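Ribonucleoside-diphosphate reductase (Pseudomonas aeruginosa, PDB 5IM3) probably catalyses the reduction of ribonucleoside diphosphates to deoxyribonucleotides for DNA synthesis, and binds dATP at allosteric sites. Local coordinates at residues G163-I168 and T203-T208; L226-L231 and Q293-L298; W406-A411 and D511-Y516; L412-K417 and S505-P510. All coordinates share one frame; numbering follows the deposited sequence.

Contact 1 (G163-I168 and T203-T208); sequences GRLNTI and TALVMT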
# COMPACT_ATOMS: atom_id res chain seq x y z
N GLY A 163 28.71 -13.18 63.09
CA GLY A 163 28.15 -14.50 63.39
C GLY A 163 26.73 -14.65 62.88
O GLY A 163 26.38 -15.65 62.27
N ARG A 164 25.89 -13.64 63.14
CA ARG A 164 24.51 -13.70 62.67
C ARG A 164 24.43 -13.58 61.16
O ARG A 164 23.50 -14.12 60.54
CB ARG A 164 23.68 -12.60 63.33
CG ARG A 164 22.18 -12.74 63.08
CD ARG A 164 21.40 -11.54 63.61
NE ARG A 164 19.96 -11.78 63.57
CZ ARG A 164 19.20 -11.67 62.48
NH1 ARG A 164 19.74 -11.31 61.32
NH2 ARG A 164 17.90 -11.91 62.56
N LEU A 165 25.38 -12.88 60.54
CA LEU A 165 25.39 -12.74 59.09
C LEU A 165 25.63 -14.09 58.42
O LEU A 165 25.02 -14.39 57.39
CB LEU A 165 26.44 -11.72 58.66
CG LEU A 165 26.64 -11.56 57.16
CD1 LEU A 165 25.33 -11.18 56.48
CD2 LEU A 165 27.72 -10.53 56.88
N ASN A 166 26.53 -14.90 58.98
CA ASN A 166 26.78 -16.22 58.42
C ASN A 166 25.60 -17.16 58.66
O ASN A 166 25.39 -18.10 57.89
CB ASN A 166 28.05 -16.82 59.03
CG ASN A 166 29.31 -16.17 58.49
OD1 ASN A 166 29.90 -16.65 57.52
ND2 ASN A 166 29.73 -15.08 59.12
N THR A 167 24.82 -16.91 59.72
CA THR A 167 23.72 -17.82 60.05
C THR A 167 22.57 -17.69 59.06
O THR A 167 22.02 -18.70 58.60
CB THR A 167 23.23 -17.55 61.47
OG1 THR A 167 24.33 -17.64 62.38
CG2 THR A 167 22.16 -18.56 61.86
N ILE A 168 22.18 -16.45 58.72
CA ILE A 168 21.02 -16.27 57.85
C ILE A 168 21.34 -16.69 56.42
O ILE A 168 20.48 -17.24 55.72
CB ILE A 168 20.53 -14.81 57.91
CG1 ILE A 168 21.63 -13.83 57.48
CG2 ILE A 168 20.05 -14.47 59.31
CD1 ILE A 168 21.15 -12.40 57.33
N THR A 203 18.74 -5.26 52.42
CA THR A 203 18.47 -4.98 51.01
C THR A 203 19.73 -5.16 50.17
O THR A 203 19.65 -5.57 49.01
CB THR A 203 17.91 -3.57 50.84
OG1 THR A 203 18.94 -2.60 51.07
CG2 THR A 203 16.75 -3.32 51.80
N ALA A 204 20.90 -4.86 50.74
CA ALA A 204 22.16 -5.12 50.04
C ALA A 204 22.37 -6.62 49.85
O ALA A 204 22.85 -7.05 48.79
CB ALA A 204 23.32 -4.50 50.81
N LEU A 205 22.03 -7.43 50.86
CA LEU A 205 22.09 -8.88 50.69
C LEU A 205 21.12 -9.34 49.61
O LEU A 205 21.44 -10.24 48.83
CB LEU A 205 21.77 -9.57 52.02
CG LEU A 205 22.95 -10.18 52.77
CD1 LEU A 205 23.95 -9.11 53.20
CD2 LEU A 205 22.46 -10.97 53.97
N VAL A 206 19.93 -8.75 49.56
CA VAL A 206 18.95 -9.13 48.56
C VAL A 206 19.40 -8.68 47.17
O VAL A 206 19.24 -9.41 46.19
CB VAL A 206 17.57 -8.56 48.92
CG1 VAL A 206 16.55 -8.85 47.83
CG2 VAL A 206 17.10 -9.13 50.25
N MET A 207 19.99 -7.49 47.08
CA MET A 207 20.39 -6.96 45.78
C MET A 207 21.39 -7.89 45.09
O MET A 207 21.26 -8.18 43.89
CB MET A 207 21.00 -5.56 45.94
CG MET A 207 19.97 -4.44 46.01
SD MET A 207 19.10 -4.21 44.45
CE MET A 207 18.01 -2.84 44.86
N THR A 208 22.39 -8.37 45.83
CA THR A 208 23.40 -9.25 45.27
C THR A 208 23.01 -10.72 45.37
O THR A 208 23.86 -11.59 45.15
CB THR A 208 24.75 -9.02 45.95
OG1 THR A 208 24.79 -9.71 47.20
CG2 THR A 208 25.00 -7.53 46.17

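Contact 2 (L226-L231 and Q293-L298); sequences LLMDTL and QQFTYL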
# COMPACT_ATOMS: atom_id res chain seq x y z
N LEU A 226 16.35 -14.49 52.25
CA LEU A 226 17.05 -13.35 52.83
C LEU A 226 16.09 -12.21 53.12
O LEU A 226 16.15 -11.60 54.20
CB LEU A 226 18.17 -12.90 51.89
CG LEU A 226 19.29 -13.92 51.67
CD1 LEU A 226 20.23 -13.46 50.56
CD2 LEU A 226 20.07 -14.16 52.96
N LEU A 227 15.19 -11.90 52.18
CA LEU A 227 14.20 -10.86 52.41
C LEU A 227 13.33 -11.16 53.62
O LEU A 227 12.86 -10.24 54.29
CB LEU A 227 13.33 -10.69 51.16
CG LEU A 227 12.16 -9.70 51.26
CD1 LEU A 227 12.66 -8.30 51.60
CD2 LEU A 227 11.36 -9.70 49.96
N MET A 228 13.09 -12.45 53.90
CA MET A 228 12.26 -12.82 55.03
C MET A 228 12.79 -12.27 56.34
O MET A 228 12.03 -12.06 57.29
CB MET A 228 12.16 -14.35 55.11
CG MET A 228 11.02 -14.86 55.97
SD MET A 228 9.43 -14.80 55.13
CE MET A 228 9.71 -16.02 53.84
N ASP A 229 14.10 -12.02 56.42
CA ASP A 229 14.68 -11.51 57.66
C ASP A 229 14.12 -10.14 58.00
O ASP A 229 13.88 -9.83 59.18
CB ASP A 229 16.21 -11.45 57.53
CG ASP A 229 16.91 -11.52 58.88
OD1 ASP A 229 16.51 -12.37 59.71
OD2 ASP A 229 17.85 -10.74 59.10
N THR A 230 13.90 -9.29 56.99
CA THR A 230 13.28 -7.99 57.23
C THR A 230 11.83 -8.15 57.67
O THR A 230 11.36 -7.41 58.55
CB THR A 230 13.35 -7.13 55.97
OG1 THR A 230 14.70 -7.04 55.52
CG2 THR A 230 12.82 -5.72 56.25
N LEU A 231 11.11 -9.10 57.07
CA LEU A 231 9.72 -9.32 57.44
C LEU A 231 9.59 -9.78 58.88
O LEU A 231 8.72 -9.31 59.62
CB LEU A 231 9.08 -10.33 56.49
CG LEU A 231 8.56 -9.81 55.14
CD1 LEU A 231 9.66 -9.16 54.32
CD2 LEU A 231 7.91 -10.94 54.37
N GLN A 293 10.67 -21.71 53.38
CA GLN A 293 11.75 -21.97 52.43
C GLN A 293 11.23 -22.24 51.02
O GLN A 293 12.03 -22.23 50.07
CB GLN A 293 12.59 -23.15 52.90
CG GLN A 293 13.09 -23.05 54.34
CD GLN A 293 13.95 -21.82 54.58
OE1 GLN A 293 13.43 -20.71 54.71
NE2 GLN A 293 15.26 -22.01 54.65
N GLN A 294 9.93 -22.48 50.85
CA GLN A 294 9.37 -22.81 49.55
C GLN A 294 9.26 -21.60 48.63
O GLN A 294 9.13 -21.78 47.41
CB GLN A 294 7.97 -23.43 49.71
CG GLN A 294 7.93 -24.65 50.61
CD GLN A 294 6.51 -25.07 50.96
OE1 GLN A 294 5.55 -24.38 50.62
NE2 GLN A 294 6.38 -26.19 51.65
N PHE A 295 9.34 -20.39 49.17
CA PHE A 295 8.96 -19.20 48.43
C PHE A 295 10.01 -18.81 47.40
O PHE A 295 11.21 -18.76 47.70
CB PHE A 295 8.72 -18.03 49.38
CG PHE A 295 7.38 -18.04 50.04
CD1 PHE A 295 6.24 -17.78 49.30
CD2 PHE A 295 7.25 -18.31 51.39
CE1 PHE A 295 4.99 -17.78 49.90
CE2 PHE A 295 6.02 -18.31 51.99
CZ PHE A 295 4.88 -18.06 51.25
N THR A 296 9.55 -18.53 46.18
CA THR A 296 10.34 -17.78 45.22
C THR A 296 10.30 -16.29 45.58
O THR A 296 9.43 -15.83 46.32
CB THR A 296 9.79 -17.98 43.81
OG1 THR A 296 8.46 -17.45 43.72
CG2 THR A 296 9.77 -19.46 43.45
N TYR A 297 11.26 -15.55 45.04
CA TYR A 297 11.32 -14.12 45.31
C TYR A 297 10.06 -13.41 44.83
O TYR A 297 9.52 -12.54 45.53
CB TYR A 297 12.56 -13.52 44.65
CG TYR A 297 12.77 -12.05 44.93
CD1 TYR A 297 12.79 -11.56 46.23
CD2 TYR A 297 12.96 -11.14 43.89
CE1 TYR A 297 12.98 -10.22 46.49
CE2 TYR A 297 13.15 -9.80 44.15
CZ TYR A 297 13.16 -9.34 45.45
OH TYR A 297 13.36 -8.01 45.71
N LEU A 298 9.56 -13.79 43.66
CA LEU A 298 8.35 -13.17 43.13
C LEU A 298 7.13 -13.53 43.97
O LEU A 298 6.25 -12.69 44.19
CB LEU A 298 8.15 -13.57 41.68
CG LEU A 298 6.89 -13.02 41.00
CD1 LEU A 298 6.91 -11.50 40.98
CD2 LEU A 298 6.76 -13.57 39.59

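Contact 3 (W406-A411 and D511-Y516); sequences WTPVRA and DLHDLY. With DTP (2'-deoxyadenosine 5'-triphosphate), chain G.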
# COMPACT_ATOMS: atom_id res chain seq x y z
N TRP A 406 -26.81 -9.14 27.53
CA TRP A 406 -27.62 -8.05 27.03
C TRP A 406 -28.54 -8.46 25.89
O TRP A 406 -29.27 -7.62 25.36
CB TRP A 406 -26.71 -6.90 26.58
CG TRP A 406 -26.28 -6.09 27.75
CD1 TRP A 406 -25.21 -6.33 28.57
CD2 TRP A 406 -26.92 -4.92 28.27
NE1 TRP A 406 -25.15 -5.38 29.56
CE2 TRP A 406 -26.19 -4.51 29.39
CE3 TRP A 406 -28.05 -4.19 27.89
CZ2 TRP A 406 -26.54 -3.39 30.14
CZ3 TRP A 406 -28.40 -3.08 28.63
CH2 TRP A 406 -27.65 -2.69 29.74
N THR A 407 -28.56 -9.74 25.53
CA THR A 407 -29.38 -10.20 24.42
C THR A 407 -30.86 -9.86 24.56
O THR A 407 -31.48 -9.53 23.54
CB THR A 407 -29.19 -11.71 24.25
OG1 THR A 407 -27.83 -11.98 23.87
CG2 THR A 407 -30.13 -12.29 23.20
N PRO A 408 -31.48 -9.94 25.74
CA PRO A 408 -32.94 -9.72 25.81
C PRO A 408 -33.38 -8.31 25.43
O PRO A 408 -34.56 -8.12 25.12
CB PRO A 408 -33.29 -10.04 27.27
CG PRO A 408 -32.15 -10.87 27.77
CD PRO A 408 -30.94 -10.37 27.04
N VAL A 409 -32.48 -7.34 25.45
CA VAL A 409 -32.86 -5.94 25.26
C VAL A 409 -33.08 -5.66 23.78
O VAL A 409 -32.23 -5.97 22.94
CB VAL A 409 -31.78 -5.01 25.85
CG1 VAL A 409 -32.10 -3.55 25.59
CG2 VAL A 409 -31.64 -5.26 27.35
N ARG A 410 -34.22 -5.06 23.46
CA ARG A 410 -34.66 -4.92 22.07
C ARG A 410 -33.74 -3.99 21.28
O ARG A 410 -33.13 -3.06 21.82
CB ARG A 410 -36.10 -4.42 22.01
CG ARG A 410 -36.33 -3.05 22.62
CD ARG A 410 -37.82 -2.73 22.70
NE ARG A 410 -38.51 -3.66 23.59
CZ ARG A 410 -39.78 -3.53 23.97
NH1 ARG A 410 -40.51 -2.51 23.55
NH2 ARG A 410 -40.31 -4.43 24.79
N ALA A 411 -33.66 -4.25 19.98
CA ALA A 411 -32.64 -3.67 19.12
C ALA A 411 -33.13 -2.40 18.43
O ALA A 411 -34.29 -2.00 18.56
CB ALA A 411 -32.18 -4.70 18.09
N ASP A 511 -38.63 -15.61 22.85
CA ASP A 511 -38.39 -16.96 23.34
C ASP A 511 -37.08 -17.57 22.86
O ASP A 511 -36.65 -18.58 23.42
CB ASP A 511 -39.56 -17.88 22.95
CG ASP A 511 -39.90 -17.80 21.47
OD1 ASP A 511 -39.84 -16.69 20.90
OD2 ASP A 511 -40.23 -18.85 20.88
N LEU A 512 -36.42 -16.96 21.87
CA LEU A 512 -35.23 -17.57 21.28
C LEU A 512 -34.07 -17.62 22.27
O LEU A 512 -33.38 -18.64 22.39
CB LEU A 512 -34.80 -16.80 20.03
CG LEU A 512 -35.54 -17.04 18.72
CD1 LEU A 512 -34.84 -16.30 17.59
CD2 LEU A 512 -35.66 -18.53 18.39
N HIS A 513 -33.83 -16.52 22.98
CA HIS A 513 -32.65 -16.43 23.85
C HIS A 513 -32.64 -17.56 24.88
O HIS A 513 -31.57 -18.10 25.20
CB HIS A 513 -32.62 -15.07 24.53
CG HIS A 513 -31.41 -14.86 25.39
ND1 HIS A 513 -30.13 -15.10 24.96
CD2 HIS A 513 -31.30 -14.42 26.67
CE1 HIS A 513 -29.28 -14.82 25.93
NE2 HIS A 513 -29.96 -14.40 26.98
N ASP A 514 -33.80 -17.94 25.40
CA ASP A 514 -33.87 -19.00 26.40
C ASP A 514 -33.86 -20.40 25.79
O ASP A 514 -33.57 -21.36 26.50
CB ASP A 514 -35.12 -18.84 27.28
CG ASP A 514 -34.97 -17.74 28.31
OD1 ASP A 514 -33.83 -17.33 28.59
OD2 ASP A 514 -36.00 -17.30 28.85
N LEU A 515 -34.19 -20.53 24.51
CA LEU A 515 -34.13 -21.83 23.86
C LEU A 515 -32.69 -22.15 23.45
O LEU A 515 -31.83 -21.27 23.33
CB LEU A 515 -35.04 -21.87 22.64
CG LEU A 515 -36.55 -21.72 22.88
CD1 LEU A 515 -37.29 -21.62 21.56
CD2 LEU A 515 -37.10 -22.87 23.71
N TYR A 516 -32.43 -23.44 23.24
CA TYR A 516 -31.12 -23.90 22.80
C TYR A 516 -31.27 -25.28 22.17
O TYR A 516 -32.30 -25.94 22.31
CB TYR A 516 -30.12 -23.94 23.97
CG TYR A 516 -30.57 -24.79 25.15
CD1 TYR A 516 -30.31 -26.15 25.18
CD2 TYR A 516 -31.25 -24.22 26.22
CE1 TYR A 516 -30.71 -26.93 26.26
CE2 TYR A 516 -31.66 -24.99 27.29
CZ TYR A 516 -31.38 -26.34 27.31
OH TYR A 516 -31.79 -27.11 28.38
PG DTP G . -43.53 -2.95 26.52
O1G DTP G . -43.35 -2.07 25.32
O2G DTP G . -44.73 -3.89 26.40
O3G DTP G . -42.29 -3.80 26.80
PB DTP G . -42.81 -1.89 29.10
O1B DTP G . -42.10 -3.16 29.38
O2B DTP G . -43.64 -1.45 30.31
O3B DTP G . -43.76 -2.09 27.84
PA DTP G . -40.26 -0.69 29.13
O1A DTP G . -40.05 -1.96 29.81
O2A DTP G . -40.01 0.42 30.12
O3A DTP G . -41.80 -0.72 28.73
O5' DTP G . -39.28 -0.57 27.90
C5' DTP G . -39.07 -1.66 26.98
C4' DTP G . -37.81 -1.40 26.17
O4' DTP G . -37.86 -0.07 25.62
C3' DTP G . -36.50 -1.51 26.95
O3' DTP G . -35.51 -2.17 26.15
C2' DTP G . -36.12 -0.06 27.20
C1' DTP G . -36.71 0.66 26.00
N9 DTP G . -37.12 2.03 26.29
C8 DTP G . -38.29 2.41 26.89
N7 DTP G . -38.40 3.70 27.08
C5 DTP G . -37.22 4.21 26.55
C6 DTP G . -36.72 5.52 26.44
N6 DTP G . -37.37 6.61 26.86
N1 DTP G . -35.51 5.68 25.85
C2 DTP G . -34.86 4.60 25.41
N3 DTP G . -35.23 3.32 25.47
C4 DTP G . -36.43 3.19 26.06

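Contact 4 (L412-K417 and S505-P510); sequences LGSYIK and SPSDVP. With DTP (2'-deoxyadenosine 5'-triphosphate), chain G.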
# COMPACT_ATOMS: atom_id res chain seq x y z
N LEU A 412 -32.23 -1.77 17.68
CA LEU A 412 -32.57 -0.60 16.89
C LEU A 412 -33.80 -0.88 16.04
O LEU A 412 -33.90 -1.93 15.40
CB LEU A 412 -31.39 -0.19 16.00
CG LEU A 412 -31.64 0.98 15.04
CD1 LEU A 412 -31.80 2.29 15.80
CD2 LEU A 412 -30.53 1.08 14.01
N GLY A 413 -34.74 0.07 16.04
CA GLY A 413 -35.93 -0.02 15.23
C GLY A 413 -37.12 -0.68 15.90
O GLY A 413 -38.21 -0.68 15.32
N SER A 414 -36.94 -1.23 17.10
CA SER A 414 -38.05 -1.87 17.80
C SER A 414 -39.03 -0.83 18.31
O SER A 414 -38.66 0.28 18.68
CB SER A 414 -37.53 -2.71 18.97
OG SER A 414 -36.45 -3.53 18.58
N TYR A 415 -40.31 -1.22 18.35
CA TYR A 415 -41.33 -0.34 18.89
C TYR A 415 -41.21 -0.24 20.41
O TYR A 415 -40.76 -1.16 21.09
CB TYR A 415 -42.72 -0.84 18.52
CG TYR A 415 -43.85 0.06 18.96
CD1 TYR A 415 -44.18 1.20 18.24
CD2 TYR A 415 -44.60 -0.23 20.09
CE1 TYR A 415 -45.22 2.03 18.64
CE2 TYR A 415 -45.64 0.59 20.50
CZ TYR A 415 -45.94 1.72 19.77
OH TYR A 415 -46.97 2.54 20.17
N ILE A 416 -41.62 0.92 20.94
CA ILE A 416 -41.67 1.17 22.37
C ILE A 416 -43.03 1.79 22.68
O ILE A 416 -43.28 2.94 22.32
CB ILE A 416 -40.54 2.10 22.85
CG1 ILE A 416 -39.18 1.45 22.60
CG2 ILE A 416 -40.72 2.42 24.33
CD1 ILE A 416 -38.02 2.35 22.93
N LYS A 417 -43.90 1.02 23.34
CA LYS A 417 -45.18 1.56 23.77
C LYS A 417 -44.97 2.62 24.85
O LYS A 417 -43.93 2.65 25.52
CB LYS A 417 -46.09 0.44 24.30
CG LYS A 417 -47.58 0.76 24.24
CD LYS A 417 -48.41 -0.28 25.00
CE LYS A 417 -49.90 -0.17 24.67
NZ LYS A 417 -50.20 -0.63 23.29
N SER A 505 -34.94 -8.51 16.19
CA SER A 505 -34.93 -7.89 17.51
C SER A 505 -35.56 -8.85 18.53
O SER A 505 -36.58 -9.47 18.24
CB SER A 505 -35.71 -6.58 17.52
OG SER A 505 -35.77 -6.05 18.83
N PRO A 506 -34.97 -9.00 19.72
CA PRO A 506 -35.52 -9.97 20.68
C PRO A 506 -36.97 -9.70 21.06
O PRO A 506 -37.68 -10.64 21.41
CB PRO A 506 -34.58 -9.84 21.89
CG PRO A 506 -33.93 -8.52 21.74
CD PRO A 506 -33.81 -8.29 20.27
N SER A 507 -37.43 -8.45 20.99
CA SER A 507 -38.81 -8.15 21.34
C SER A 507 -39.81 -8.80 20.38
O SER A 507 -40.95 -9.03 20.77
CB SER A 507 -39.04 -6.63 21.37
OG SER A 507 -38.62 -6.02 20.17
N ASP A 508 -39.40 -9.09 19.15
CA ASP A 508 -40.23 -9.85 18.23
C ASP A 508 -40.07 -11.36 18.39
O ASP A 508 -40.94 -12.11 17.95
CB ASP A 508 -39.92 -9.47 16.79
CG ASP A 508 -40.34 -8.05 16.45
OD1 ASP A 508 -41.51 -7.69 16.73
OD2 ASP A 508 -39.51 -7.30 15.91
N VAL A 509 -38.98 -11.81 19.01
CA VAL A 509 -38.70 -13.24 19.17
C VAL A 509 -38.25 -13.48 20.60
O VAL A 509 -37.15 -13.99 20.83
CB VAL A 509 -37.65 -13.71 18.15
CG1 VAL A 509 -38.23 -13.65 16.73
CG2 VAL A 509 -36.38 -12.87 18.24
N PRO A 510 -39.08 -13.15 21.60
CA PRO A 510 -38.59 -13.16 22.99
C PRO A 510 -38.25 -14.54 23.53
O PRO A 510 -37.63 -14.62 24.60
CB PRO A 510 -39.76 -12.53 23.77
CG PRO A 510 -40.97 -12.77 22.92
CD PRO A 510 -40.48 -12.71 21.50
PG DTP G . -43.53 -2.95 26.52
O1G DTP G . -43.35 -2.07 25.32
O2G DTP G . -44.73 -3.89 26.40
O3G DTP G . -42.29 -3.80 26.80
PB DTP G . -42.81 -1.89 29.10
O1B DTP G . -42.10 -3.16 29.38
O2B DTP G . -43.64 -1.45 30.31
O3B DTP G . -43.76 -2.09 27.84
PA DTP G . -40.26 -0.69 29.13
O1A DTP G . -40.05 -1.96 29.81
O2A DTP G . -40.01 0.42 30.12
O3A DTP G . -41.80 -0.72 28.73
O5' DTP G . -39.28 -0.57 27.90
C5' DTP G . -39.07 -1.66 26.98
C4' DTP G . -37.81 -1.40 26.17
O4' DTP G . -37.86 -0.07 25.62
C3' DTP G . -36.50 -1.51 26.95
O3' DTP G . -35.51 -2.17 26.15
C2' DTP G . -36.12 -0.06 27.20
C1' DTP G . -36.71 0.66 26.00
N9 DTP G . -37.12 2.03 26.29
C8 DTP G . -38.29 2.41 26.89
N7 DTP G . -38.40 3.70 27.08
C5 DTP G . -37.22 4.21 26.55
C6 DTP G . -36.72 5.52 26.44
N6 DTP G . -37.37 6.61 26.86
N1 DTP G . -35.51 5.68 25.85
C2 DTP G . -34.86 4.60 25.41
N3 DTP G . -35.23 3.32 25.47
C4 DTP G . -36.43 3.19 26.06

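Contact 1 (G163-I168 and T203-T208)
Leu165, Ile168 and Leu205 join two helices of the second ATP-cone domain, helix 162-173 and helix 198-210, in a small, wholly apolar contact. The helices stand well apart, with 9.8 Å between Leu165 CA and Leu205 CA, so that the gap is bridged by branch ends alone. Leu205 is the centre: its CB is directed at helix 162-173 and its CD2 meets two methyls at once. Leu165 CD1 lies 3.8 Å from Leu205 CD2, and the two leucines slant past each other. One turn further on, Ile168 CD1 comes to 3.9 Å from Leu205 CD2, its side chain running roughly perpendicular to the leucine.

The torsions explain the reach. Leu165 swings CG away from its own backbone N (chi1 175°), which carries CD1 across although the side chain sets out at an angle to the neighbouring helix. Leu205 is rotated off a staggered position (chi1 -105°), and in this rotation CD2 meets both methyls. Buried Leu205 also packs on Thr188 of helix 181-190 and Leu226 of helix 219-239, and Ile168 touches Asp229. On the helix carrying Leu165, Thr167 OG1 turns back to donate a hydrogen bond of 2.9 Å to Gly163 O, tilted 32° from that carbonyl plane.

Contact 2 (L226-L231 and Q293-L298)
Hydrophobic packing between domains brings Leu227 and Met228 of helix 219-239, in the second ATP cone, against Tyr297 and Phe295 of the all-alpha domain region. Segment 293-298 leaves a 3-10 turn, runs extended through Phe295 and Thr296, and enters helix 297-307. Thr296 is the N-cap, its OG1 bonded to the backbone N of Gly299.

Two apolar side chains each meet one ring. Leu227 CD2 approaches Tyr297 CE1 at 3.9 Å, its side chain crossing that of the tyrosine at about a right angle. Tyr297 has chi1 at -177°, placing CG opposite the backbone N, and this swings the ring back to the leucine from a CB that does not itself face helix 219-239. The Met228 chain is bent at both chi2 (79°) and chi3 (67°), a fold that delivers the terminal methyl, CE, to 4.2 Å from Phe295 CD2. The Phe295 ring also stacks edge-to-face with Phe351, and Met228 touches Leu300, so this half of the contact is continued by helix 297-307 and by Phe351.

Polar bonds flank the pair: Tyr297 N is bonded to Ser220 OG, and Gln293 O to Arg225 NH2, both partners on helix 219-239. Between the two segments themselves no hydrogen bond forms; the side chains hold by dispersion and exclusion of water, while the directional bonds fixing the junction lie beside them.

Contact 3 (W406-A411 and D511-Y516)
Beside the dATP pocket of the barrel domain, probably the specificity site of class I reductases, Thr407 and Pro408 pack on His513. Thr407 lies over one face of the imidazole: its CB sits 3.7 Å from the ring centroid, 19° off the normal, a CH-pi contact, and its methyl CG2 comes to 3.3 Å from His513 ND1. Pro408 comes in obliquely, with CG 3.8 Å from His513 CD2. Having CG opposite the backbone N (chi1 -177°), His513 extends its ring straight to the type I turn formed by Trp406 to Val409.

That turn follows strand 401-405 of the alpha-beta barrel, and the histidine bridges the ends of two parallel neighbours: NE2 bonds Asp405 OD2 and ND1 bonds Glu455 OE1, the latter on strand 450-455. Held at both nitrogens, the ring is fixed in rotation, and two carboxylates would be expected to favour its positive form. Thr407 OG1 bonds Glu455 N.

Beyond the turn, Arg410 grips the nucleotide. Its NH2 donates to DTP O3G at 2.9 Å, NH1 makes a weak 3.4 Å bond to DTP O1G, and DTP C5' rests 3.6 Å above the guanidinium plane. A salt bridge from Asp380 OD2 to Arg410 NE probably helps to orient that group.

Contact 4 (L412-K417 and S505-P510)
Neither segment is regular where they meet: 412-417 turns at Gly413 (phi 91°, a left-handed conformation) before a short strand, 415-416, with few regular bonds, while 505-510 bends through helical backbone angles at 506-508. The backbones are nearest at Ser414 and Ser505, whose CA atoms lie 6.8 Å apart. Within the second segment, Asp508 N bonds Ser505 O and Val509 N bonds Pro506 O.

Hydroxyls carry the contact. Ser414 OG and Ser505 OG are only 2.6 Å apart, both CB atoms being directed across the gap. Ser505 has one hydroxyl proton, and Ser414 OG and Ser507 OG, the latter 3.1 Å from Ser505 OG, are both within its reach. Ser507 OG stands 3.7 Å from Ser414 CB, closing a small serine cluster. In Ser505 the hydroxyl is placed opposite the backbone N (chi1 176°), extending to Ser414. The backbone of Ala411 joins in at both ends of the pair: its N is probably bonded to Ser505 OG, and its O is bonded to Ser414 OG, which helps to tie down buried polar atoms.

Segment 412-417 forms one arm of a two-stranded antiparallel hairpin, 415-416 with 421-422, in the barrel domain, and this arm lines the dATP pocket. Ile416 lies over a face of the adenine: CD1 is 3.5 Å from DTP N9 and CG2 is 3.5 Å from DTP C8, while CG1 reaches the sugar atom DTP O4'. At the other end of the nucleotide, Lys417 N is 3.7 Å from DTP O1G. Ser507, facing the serine pair, touches the side chain of Arg410.

Overall arrangement
The four contacts form two pairs on opposite sides of the chain's centre. Contacts 1 and 2, with centres about 12 Å apart, share the second ATP cone and are joined by a salt bridge of 3.0 Å between Arg164 NH1 and Asp229 OD2; contact 2 carries the packing on into the all-alpha domain. Contacts 3 and 4, about 11 Å apart between centres, both touch the same dATP in the barrel domain, where Asp380 and, from the second subunit, Lys397 and Val440 also bind it. A probable hydrogen bond between Ala411 and Ser505 links them. The two pairs do not touch: nearest atoms are about 34 Å apart between contacts 2 and 3 and about 46 Å between contacts 1 and 3.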